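Local coordinates for protein similar to hydroxylamine oxidoreductase (Kuenenia stuttgartiensis, PDB 6H5L) that is a multiheme c-type cytochrome of an anammox reductase complex, probably carrying out redox chemistry by passing electrons along its hemes, at residues 408-413 with 425-430; 314-319 with 383-388; 436-441 with 462-467. All blocks are in the same frame, centred on the assembly; numbering follows the deposited sequence.

Contact 1: residues 408-413 with 425-430; sequences GIVKEL and AFKTLQ
Ile409 meets the ring of Phe426 with two branches that do different work, and this aromatic contact is one half of the crossing. Its CG2 stands over one face, displaced toward the rim, 4.2 Å from the centroid of the Phe426 ring and 15° off its normal, which makes a CH-pi contact. The longer branch brings CD1 to 3.8 Å from Phe426 CE1. A first torsion of -70° sets Ile409 CG1 beside the backbone N and leaves CG2 pointing to the aromatic face. Replacing Ile409 by an alanine would remove both branches, and the Phe426 ring would probably lose the methyl packed on that face and be less firmly held against turning.

The other half is aliphatic. Val410 divides its methyls between two consecutive residues of the neighbouring helix: CG2 lies 3.9 Å from Phe426 CB and rests against the Phe426 carbonyl group, while CG1 is 4.0 Å from Lys427 CG. The lysine crosses the valine at about a right angle, contributing the CB and CG start of its straight chain, its ammonium group pointing off from it.

No hydrogen bond joins the two segments, but Tyr423 of helix 420-429 gives its hydroxyl to Val410 O and so ties the two helices. Phe433 meets Phe426 edge-to-face, and Leu418 and Tyr403 touch Ile409.

The close approach of Val410 CA to Lys427 CA, 5.6 Å, marks where helices 406-412 and 420-429 meet. Their short segments cross at -118° with axes 9.2 Å apart, an apolar helix-helix crossing between short helices close together in the chain of a largely helical fold.

Contact 2: residues 314-319 with 383-388; sequences YTSSLK and IVEDLI
Glu385 reaches out from its helix toward the loop at Ser316 and Ser317, its straight chain carrying the carboxylate to the loop backbone. The first torsion (-69°) places CG beside the backbone N, opposite the carbonyl carbon. From there OE2 accepts the backbone N-H of Ser317, with 3.0 Å from Ser317 N to Glu385 OE2 and an angle of 150° at the hydrogen. The lone pair used is the syn one, which faces OE1. That second oxygen accepts from Gln381 NE2, one turn earlier on the same helix, so the carboxylate is held from both the loop and its own helix. The model puts Ser317 OG very near OE1, a placement that is doubtful.

The loop has the form of an ST turn, though a loosely closed one, leading into a 3-10 segment: Ser316 OG accepts a weak bond from Leu318 N at 3.4 Å, and Ser316 O takes Lys319 N. Ser316 CB lies 3.4 Å from Glu385 OE2, while its hydroxyl turns to Asp378 OD1. The second oxygen of Asp378 receives Thr315 N, giving the loop another attachment to the long helix 356-389.

Contact 3: residues 436-441 with 462-467; sequences VGPILG and RLWFWY
A buried tryptophan packed against an irregular loop makes this contact, joining helix 455-476 to the connection between helices 420-429 and 443-446 in the helical part of the multiheme fold. Trp464 carries one side of it alone, and what it meets is mostly backbone, with the Pro438 ring adding a looser apolar touch. Pro438 CA sits over the six-membered ring, 3.9 Å from the Trp464 ring centroid and 19° off the normal, a CH-pi contact. Beside it Gly437 C lies over the same indole face, toward the rim. Ile439 N approaches Trp464 CH2 obliquely at 3.6 Å, and Gly441 C comes up at the edge of the ring.

With CG set between the backbone N and the carbonyl carbon (chi1 71°), the indole is directed at the loop. Its other face is covered by Phe465 CB, and its NE1 is bonded to Asn461 OD1, which probably helps to fix the ring's rotation. At Gly437 the backbone angles, with phi at 98°, leave no room for a CB, which would run into Pro438 CD and the preceding carbonyl oxygen.

The side chain of Ile439 is also about 5 Å from a bound heme c, so this loop borders the cofactor. The helix also faces the second subunit, another copy of this protein, where Trp485 of that subunit meets the ring of Trp466. One turn of the helix is widened into a pi-turn, in which Tyr467 N, five residues on, reaches Arg462 O at 3.0 Å, an oxygen that accepts from Trp466 N as well.

Along the chain the three contacts come in series: both halves of contact 2 come first, then contact 1, then contact 3. Contacts 2 and 3 are neighbours, their centres 13 Å apart, and touch where Leu318 packs on Pro438 and Ile388 on Val436. The 436-441 loop thus packs on both helix 356-389 and helix 455-476, which also touch each other. Contact 1 stands off, its centre 24 Å from contact 2 and 23 Å from contact 3, although helices 356-389 and 406-412 are consecutive. Contacts 2 and 3 thus form one continuous packed region that reaches a heme at Ile439, about 5 Å away, whereas at contact 1 the side chain of Ile409 is about 13 Å from a heme.

Contact 1: residues 408-413 with 425-430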
loop_
_atom_site.group_PDB
_atom_site.type_symbol
_atom_site.label_atom_id
_atom_site.label_comp_id
_atom_site.label_asym_id
_atom_site.label_seq_id
_atom_site.Cartn_x
_atom_site.Cartn_y
_atom_site.Cartn_z
ATOM N N GLY A 408 -2.708 -60.712 -41.640
ATOM C CA GLY A 408 -3.513 -60.469 -40.456
ATOM C C GLY A 408 -4.880 -59.900 -40.772
ATOM O O GLY A 408 -5.844 -60.156 -40.047
ATOM N N ILE A 409 -4.986 -59.124 -41.852
ATOM C CA ILE A 409 -6.283 -58.592 -42.265
ATOM C C ILE A 409 -7.220 -59.729 -42.654
ATOM O O ILE A 409 -8.378 -59.780 -42.225
ATOM C CB ILE A 409 -6.108 -57.583 -43.414
ATOM C CG1 ILE A 409 -5.430 -56.310 -42.904
ATOM C CG2 ILE A 409 -7.450 -57.263 -44.057
ATOM C CD1 ILE A 409 -4.918 -55.406 -44.004
ATOM N N VAL A 410 -6.729 -60.659 -43.476
ATOM C CA VAL A 410 -7.543 -61.799 -43.891
ATOM C C VAL A 410 -7.924 -62.652 -42.688
ATOM O O VAL A 410 -9.059 -63.132 -42.582
ATOM C CB VAL A 410 -6.799 -62.625 -44.957
ATOM C CG1 VAL A 410 -7.600 -63.866 -45.328
ATOM C CG2 VAL A 410 -6.527 -61.775 -46.185
ATOM N N LYS A 411 -6.986 -62.847 -41.758
ATOM C CA LYS A 411 -7.226 -63.771 -40.656
ATOM C C LYS A 411 -8.116 -63.159 -39.578
ATOM O O LYS A 411 -8.938 -63.863 -38.978
ATOM C CB LYS A 411 -5.899 -64.228 -40.055
ATOM C CG LYS A 411 -5.957 -65.628 -39.467
ATOM C CD LYS A 411 -5.131 -65.747 -38.199
ATOM C CE LYS A 411 -5.379 -67.085 -37.516
ATOM N NZ LYS A 411 -4.779 -67.146 -36.154
ATOM N N GLU A 412 -7.974 -61.859 -39.314
ATOM C CA GLU A 412 -8.665 -61.236 -38.190
ATOM C C GLU A 412 -9.922 -60.474 -38.584
ATOM O O GLU A 412 -10.801 -60.289 -37.735
ATOM C CB GLU A 412 -7.723 -60.277 -37.449
ATOM C CG GLU A 412 -6.405 -60.894 -37.007
ATOM C CD GLU A 412 -6.585 -62.118 -36.129
ATOM O OE1 GLU A 412 -5.826 -63.093 -36.310
ATOM O OE2 GLU A 412 -7.484 -62.104 -35.261
ATOM N N LEU A 413 -10.032 -60.029 -39.829
ATOM C CA LEU A 413 -11.165 -59.237 -40.282
ATOM C C LEU A 413 -12.042 -60.072 -41.210
ATOM O O LEU A 413 -11.732 -61.221 -41.536
ATOM C CB LEU A 413 -10.680 -57.955 -40.964
ATOM C CG LEU A 413 -9.815 -57.044 -40.088
ATOM C CD1 LEU A 413 -9.349 -55.834 -40.876
ATOM C CD2 LEU A 413 -10.572 -56.617 -38.840
ATOM N N ALA A 425 -11.100 -59.425 -52.109
ATOM C CA ALA A 425 -9.844 -59.137 -52.792
ATOM C C ALA A 425 -8.648 -59.456 -51.905
ATOM O O ALA A 425 -7.622 -59.953 -52.386
ATOM C CB ALA A 425 -9.811 -57.675 -53.236
ATOM N N PHE A 426 -8.758 -59.174 -50.606
ATOM C CA PHE A 426 -7.665 -59.489 -49.691
ATOM C C PHE A 426 -7.487 -60.992 -49.534
ATOM O O PHE A 426 -6.356 -61.487 -49.493
ATOM C CB PHE A 426 -7.910 -58.834 -48.332
ATOM C CG PHE A 426 -7.254 -57.492 -48.179
ATOM C CD1 PHE A 426 -5.916 -57.399 -47.831
ATOM C CD2 PHE A 426 -7.972 -56.325 -48.380
ATOM C CE1 PHE A 426 -5.305 -56.167 -47.689
ATOM C CE2 PHE A 426 -7.367 -55.091 -48.238
ATOM C CZ PHE A 426 -6.031 -55.012 -47.893
ATOM N N LYS A 427 -8.589 -61.737 -49.436
ATOM C CA LYS A 427 -8.481 -63.183 -49.279
ATOM C C LYS A 427 -7.990 -63.845 -50.561
ATOM O O LYS A 427 -7.224 -64.815 -50.511
ATOM C CB LYS A 427 -9.828 -63.765 -48.853
ATOM C CG LYS A 427 -9.774 -65.225 -48.433
ATOM C CD LYS A 427 -11.122 -65.697 -47.911
ATOM C CE LYS A 427 -11.050 -67.122 -47.390
ATOM N NZ LYS A 427 -12.360 -67.568 -46.842
ATOM N N THR A 428 -8.409 -63.329 -51.719
ATOM C CA THR A 428 -8.039 -63.937 -52.993
ATOM C C THR A 428 -6.625 -63.549 -53.414
ATOM O O THR A 428 -5.808 -64.416 -53.742
ATOM C CB THR A 428 -9.044 -63.537 -54.077
ATOM O OG1 THR A 428 -10.357 -63.962 -53.696
ATOM C CG2 THR A 428 -8.677 -64.175 -55.410
ATOM N N LEU A 429 -6.320 -62.252 -53.412
ATOM C CA LEU A 429 -5.039 -61.760 -53.900
ATOM C C LEU A 429 -3.984 -61.634 -52.807
ATOM O O LEU A 429 -2.830 -61.321 -53.120
ATOM C CB LEU A 429 -5.218 -60.399 -54.590
ATOM C CG LEU A 429 -5.888 -60.359 -55.968
ATOM C CD1 LEU A 429 -7.397 -60.551 -55.877
ATOM C CD2 LEU A 429 -5.555 -59.056 -56.680
ATOM N N GLN A 430 -4.349 -61.871 -51.545
ATOM C CA GLN A 430 -3.423 -61.764 -50.416
ATOM C C GLN A 430 -2.752 -60.392 -50.372
ATOM O O GLN A 430 -1.565 -60.263 -50.064
ATOM C CB GLN A 430 -2.389 -62.892 -50.443
ATOM C CG GLN A 430 -2.979 -64.257 -50.109
ATOM C CD GLN A 430 -1.929 -65.345 -49.999
ATOM O OE1 GLN A 430 -0.738 -65.099 -50.192
ATOM N NE2 GLN A 430 -2.368 -66.559 -49.687
#

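Contact 2: residues 314-319 with 383-388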
loop_
_atom_site.group_PDB
_atom_site.type_symbol
_atom_site.label_atom_id
_atom_site.label_comp_id
_atom_site.label_asym_id
_atom_site.label_seq_id
_atom_site.Cartn_x
_atom_site.Cartn_y
_atom_site.Cartn_z
ATOM N N TYR A 314 -16.287 -36.860 -58.412
ATOM C CA TYR A 314 -14.881 -37.219 -58.504
ATOM C C TYR A 314 -14.597 -38.000 -59.780
ATOM O O TYR A 314 -15.466 -38.690 -60.317
ATOM C CB TYR A 314 -14.453 -38.041 -57.286
ATOM C CG TYR A 314 -14.735 -37.349 -55.974
ATOM C CD1 TYR A 314 -13.822 -36.456 -55.426
ATOM C CD2 TYR A 314 -15.920 -37.578 -55.290
ATOM C CE1 TYR A 314 -14.081 -35.814 -54.229
ATOM C CE2 TYR A 314 -16.187 -36.944 -54.096
ATOM C CZ TYR A 314 -15.266 -36.064 -53.568
ATOM O OH TYR A 314 -15.537 -35.434 -52.377
ATOM N N THR A 315 -13.359 -37.878 -60.261
ATOM C CA THR A 315 -12.913 -38.584 -61.455
ATOM C C THR A 315 -12.102 -39.830 -61.139
ATOM O O THR A 315 -12.089 -40.768 -61.941
ATOM C CB THR A 315 -12.078 -37.654 -62.343
ATOM O OG1 THR A 315 -10.830 -37.369 -61.700
ATOM C CG2 THR A 315 -12.821 -36.351 -62.587
ATOM N N SER A 316 -11.429 -39.861 -59.991
ATOM C CA SER A 316 -10.697 -41.045 -59.559
ATOM C C SER A 316 -11.673 -42.012 -58.891
ATOM O O SER A 316 -12.892 -41.838 -58.948
ATOM C CB SER A 316 -9.551 -40.651 -58.631
ATOM O OG SER A 316 -10.041 -40.100 -57.420
ATOM N N SER A 317 -11.143 -43.047 -58.237
ATOM C CA SER A 317 -11.998 -43.993 -57.528
ATOM C C SER A 317 -12.656 -43.390 -56.291
ATOM O O SER A 317 -13.422 -44.091 -55.619
ATOM C CB SER A 317 -11.196 -45.237 -57.141
ATOM O OG SER A 317 -9.985 -44.887 -56.496
ATOM N N LEU A 318 -12.381 -42.121 -55.975
ATOM C CA LEU A 318 -13.103 -41.438 -54.906
ATOM C C LEU A 318 -14.597 -41.362 -55.181
ATOM O O LEU A 318 -15.381 -41.179 -54.244
ATOM C CB LEU A 318 -12.544 -40.031 -54.705
ATOM C CG LEU A 318 -11.132 -39.973 -54.132
ATOM C CD1 LEU A 318 -10.680 -38.536 -53.927
ATOM C CD2 LEU A 318 -11.099 -40.745 -52.832
ATOM N N LYS A 319 -15.005 -41.491 -56.446
ATOM C CA LYS A 319 -16.424 -41.561 -56.774
ATOM C C LYS A 319 -17.086 -42.797 -56.179
ATOM O O LYS A 319 -18.318 -42.850 -56.102
ATOM C CB LYS A 319 -16.611 -41.542 -58.291
ATOM C CG LYS A 319 -15.939 -42.699 -59.019
ATOM C CD LYS A 319 -15.892 -42.453 -60.522
ATOM C CE LYS A 319 -15.033 -43.487 -61.237
ATOM N NZ LYS A 319 -15.627 -44.852 -61.192
ATOM N N ILE A 383 -4.460 -39.241 -61.833
ATOM C CA ILE A 383 -3.205 -39.448 -62.551
ATOM C C ILE A 383 -2.500 -40.700 -62.044
ATOM O O ILE A 383 -1.998 -41.511 -62.832
ATOM C CB ILE A 383 -2.310 -38.202 -62.418
ATOM C CG1 ILE A 383 -2.958 -37.008 -63.124
ATOM C CG2 ILE A 383 -0.921 -38.482 -62.963
ATOM C CD1 ILE A 383 -2.296 -35.685 -62.816
ATOM N N VAL A 384 -2.455 -40.877 -60.722
ATOM C CA VAL A 384 -1.775 -42.034 -60.148
ATOM C C VAL A 384 -2.496 -43.323 -60.518
ATOM O O VAL A 384 -1.860 -44.334 -60.842
ATOM C CB VAL A 384 -1.653 -41.874 -58.621
ATOM C CG1 VAL A 384 -0.948 -43.079 -58.016
ATOM C CG2 VAL A 384 -0.916 -40.588 -58.277
ATOM N N GLU A 385 -3.830 -43.312 -60.481
ATOM C CA GLU A 385 -4.582 -44.532 -60.751
ATOM C C GLU A 385 -4.555 -44.905 -62.228
ATOM O O GLU A 385 -4.617 -46.093 -62.562
ATOM C CB GLU A 385 -6.022 -44.382 -60.260
ATOM C CG GLU A 385 -6.147 -44.326 -58.746
ATOM C CD GLU A 385 -7.578 -44.152 -58.281
ATOM O OE1 GLU A 385 -7.833 -44.318 -57.070
ATOM O OE2 GLU A 385 -8.447 -43.852 -59.126
ATOM N N ASP A 386 -4.468 -43.918 -63.122
ATOM C CA ASP A 386 -4.354 -44.231 -64.544
ATOM C C ASP A 386 -3.039 -44.940 -64.845
ATOM O O ASP A 386 -2.998 -45.858 -65.671
ATOM C CB ASP A 386 -4.485 -42.961 -65.381
ATOM C CG ASP A 386 -5.899 -42.418 -65.396
ATOM O OD1 ASP A 386 -6.783 -43.039 -64.768
ATOM O OD2 ASP A 386 -6.126 -41.371 -66.039
ATOM N N LEU A 387 -1.954 -44.523 -64.187
ATOM C CA LEU A 387 -0.690 -45.241 -64.312
ATOM C C LEU A 387 -0.834 -46.686 -63.853
ATOM O O LEU A 387 -0.281 -47.602 -64.471
ATOM C CB LEU A 387 0.398 -44.535 -63.503
ATOM C CG LEU A 387 0.822 -43.132 -63.933
ATOM C CD1 LEU A 387 1.604 -42.459 -62.819
ATOM C CD2 LEU A 387 1.652 -43.191 -65.204
ATOM N N ILE A 388 -1.570 -46.905 -62.761
ATOM C CA ILE A 388 -1.789 -48.259 -62.261
ATOM C C ILE A 388 -2.597 -49.068 -63.267
ATOM O O ILE A 388 -2.244 -50.206 -63.606
ATOM C CB ILE A 388 -2.475 -48.212 -60.884
ATOM C CG1 ILE A 388 -1.538 -47.598 -59.839
ATOM C CG2 ILE A 388 -2.924 -49.601 -60.458
ATOM C CD1 ILE A 388 -2.195 -47.338 -58.496
#

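Contact 3: residues 436-441 with 462-467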
loop_
_atom_site.group_PDB
_atom_site.type_symbol
_atom_site.label_atom_id
_atom_site.label_comp_id
_atom_site.label_asym_id
_atom_site.label_seq_id
_atom_site.Cartn_x
_atom_site.Cartn_y
_atom_site.Cartn_z
ATOM N N VAL A 436 -4.904 -46.696 -52.765
ATOM C CA VAL A 436 -4.524 -45.313 -53.027
ATOM C C VAL A 436 -5.606 -44.371 -52.523
ATOM O O VAL A 436 -6.800 -44.610 -52.730
ATOM C CB VAL A 436 -4.271 -45.084 -54.532
ATOM C CG1 VAL A 436 -3.966 -43.621 -54.805
ATOM C CG2 VAL A 436 -3.143 -45.972 -55.026
ATOM N N GLY A 437 -5.190 -43.304 -51.847
ATOM C CA GLY A 437 -6.118 -42.235 -51.446
ATOM C C GLY A 437 -6.657 -42.245 -50.034
ATOM O O GLY A 437 -6.301 -43.106 -49.264
ATOM N N PRO A 438 -7.626 -41.365 -49.723
ATOM C CA PRO A 438 -8.161 -41.188 -48.404
ATOM C C PRO A 438 -8.558 -42.408 -47.571
ATOM O O PRO A 438 -9.241 -43.280 -47.958
ATOM C CB PRO A 438 -9.379 -40.282 -48.584
ATOM C CG PRO A 438 -9.476 -40.076 -50.042
ATOM C CD PRO A 438 -8.070 -40.273 -50.532
ATOM N N ILE A 439 -8.048 -42.289 -46.368
ATOM C CA ILE A 439 -8.014 -43.124 -45.148
ATOM C C ILE A 439 -7.122 -44.341 -45.317
ATOM O O ILE A 439 -6.037 -44.261 -44.814
ATOM C CB ILE A 439 -9.381 -43.464 -44.547
ATOM C CG1 ILE A 439 -10.400 -42.341 -44.722
ATOM C CG2 ILE A 439 -9.177 -43.817 -43.088
ATOM C CD1 ILE A 439 -9.927 -41.022 -44.210
ATOM N N LEU A 440 -7.493 -45.330 -46.128
ATOM C CA LEU A 440 -6.675 -46.537 -46.035
ATOM C C LEU A 440 -5.462 -46.543 -46.959
ATOM O O LEU A 440 -4.637 -47.458 -46.850
ATOM C CB LEU A 440 -7.532 -47.776 -46.293
ATOM C CG LEU A 440 -8.515 -48.061 -45.154
ATOM C CD1 LEU A 440 -9.115 -49.454 -45.272
ATOM C CD2 LEU A 440 -7.842 -47.871 -43.799
ATOM N N GLY A 441 -5.315 -45.562 -47.842
ATOM C CA GLY A 441 -4.127 -45.498 -48.671
ATOM C C GLY A 441 -2.955 -44.771 -48.058
ATOM O O GLY A 441 -1.909 -44.640 -48.699
ATOM N N ARG A 462 1.394 -37.011 -49.574
ATOM C CA ARG A 462 1.734 -35.716 -48.995
ATOM C C ARG A 462 0.790 -34.621 -49.472
ATOM O O ARG A 462 0.596 -33.623 -48.768
ATOM C CB ARG A 462 3.182 -35.356 -49.319
ATOM C CG ARG A 462 4.213 -36.119 -48.497
ATOM C CD ARG A 462 5.627 -35.637 -48.781
ATOM N NE ARG A 462 6.041 -35.940 -50.146
ATOM C CZ ARG A 462 6.585 -37.094 -50.519
ATOM N NH1 ARG A 462 6.780 -38.055 -49.625
ATOM N NH2 ARG A 462 6.936 -37.287 -51.783
ATOM N N LEU A 463 0.195 -34.786 -50.655
ATOM C CA LEU A 463 -0.744 -33.786 -51.152
ATOM C C LEU A 463 -2.013 -33.757 -50.307
ATOM O O LEU A 463 -2.445 -32.688 -49.859
ATOM C CB LEU A 463 -1.072 -34.061 -52.623
ATOM C CG LEU A 463 -1.784 -32.981 -53.445
ATOM C CD1 LEU A 463 -1.495 -33.169 -54.924
ATOM C CD2 LEU A 463 -3.288 -32.983 -53.210
ATOM N N TRP A 464 -2.625 -34.920 -50.075
ATOM C CA TRP A 464 -3.923 -34.956 -49.414
ATOM C C TRP A 464 -3.841 -35.145 -47.904
ATOM O O TRP A 464 -4.814 -34.834 -47.208
ATOM C CB TRP A 464 -4.802 -36.060 -50.022
ATOM C CG TRP A 464 -4.378 -37.464 -49.702
ATOM C CD1 TRP A 464 -3.572 -38.269 -50.454
ATOM C CD2 TRP A 464 -4.762 -38.238 -48.560
ATOM N NE1 TRP A 464 -3.417 -39.490 -49.842
ATOM C CE2 TRP A 464 -4.139 -39.496 -48.678
ATOM C CE3 TRP A 464 -5.566 -37.987 -47.444
ATOM C CZ2 TRP A 464 -4.292 -40.497 -47.723
ATOM C CZ3 TRP A 464 -5.720 -38.984 -46.498
ATOM C CH2 TRP A 464 -5.088 -40.224 -46.644
ATOM N N PHE A 465 -2.715 -35.630 -47.373
ATOM C CA PHE A 465 -2.596 -35.845 -45.938
ATOM C C PHE A 465 -1.701 -34.833 -45.236
ATOM O O PHE A 465 -1.738 -34.757 -44.003
ATOM C CB PHE A 465 -2.082 -37.265 -45.648
ATOM C CG PHE A 465 -2.292 -37.706 -44.226
ATOM C CD1 PHE A 465 -3.550 -38.085 -43.785
ATOM C CD2 PHE A 465 -1.236 -37.741 -43.331
ATOM C CE1 PHE A 465 -3.751 -38.489 -42.478
ATOM C CE2 PHE A 465 -1.430 -38.144 -42.021
ATOM C CZ PHE A 465 -2.690 -38.520 -41.595
ATOM N N TRP A 466 -0.896 -34.065 -45.968
ATOM C CA TRP A 466 -0.078 -33.021 -45.365
ATOM C C TRP A 466 -0.505 -31.630 -45.810
ATOM O O TRP A 466 -0.893 -30.802 -44.983
ATOM C CB TRP A 466 1.404 -33.235 -45.707
ATOM C CG TRP A 466 2.181 -33.994 -44.689
ATOM C CD1 TRP A 466 1.688 -34.683 -43.621
ATOM C CD2 TRP A 466 3.604 -34.136 -44.639
ATOM N NE1 TRP A 466 2.718 -35.254 -42.912
ATOM C CE2 TRP A 466 3.905 -34.932 -43.517
ATOM C CE3 TRP A 466 4.656 -33.669 -45.436
ATOM C CZ2 TRP A 466 5.212 -35.270 -43.169
ATOM C CZ3 TRP A 466 5.953 -34.007 -45.090
ATOM C CH2 TRP A 466 6.220 -34.799 -43.968
ATOM N N TYR A 467 -0.479 -31.364 -47.114
ATOM C CA TYR A 467 -0.610 -29.993 -47.582
ATOM C C TYR A 467 -2.068 -29.569 -47.701
ATOM O O TYR A 467 -2.391 -28.403 -47.452
ATOM C CB TYR A 467 0.131 -29.835 -48.905
ATOM C CG TYR A 467 1.594 -30.210 -48.786
ATOM C CD1 TYR A 467 2.368 -29.734 -47.734
ATOM C CD2 TYR A 467 2.192 -31.061 -49.706
ATOM C CE1 TYR A 467 3.702 -30.077 -47.611
ATOM C CE2 TYR A 467 3.526 -31.413 -49.590
ATOM C CZ TYR A 467 4.276 -30.918 -48.541
ATOM O OH TYR A 467 5.601 -31.264 -48.421
#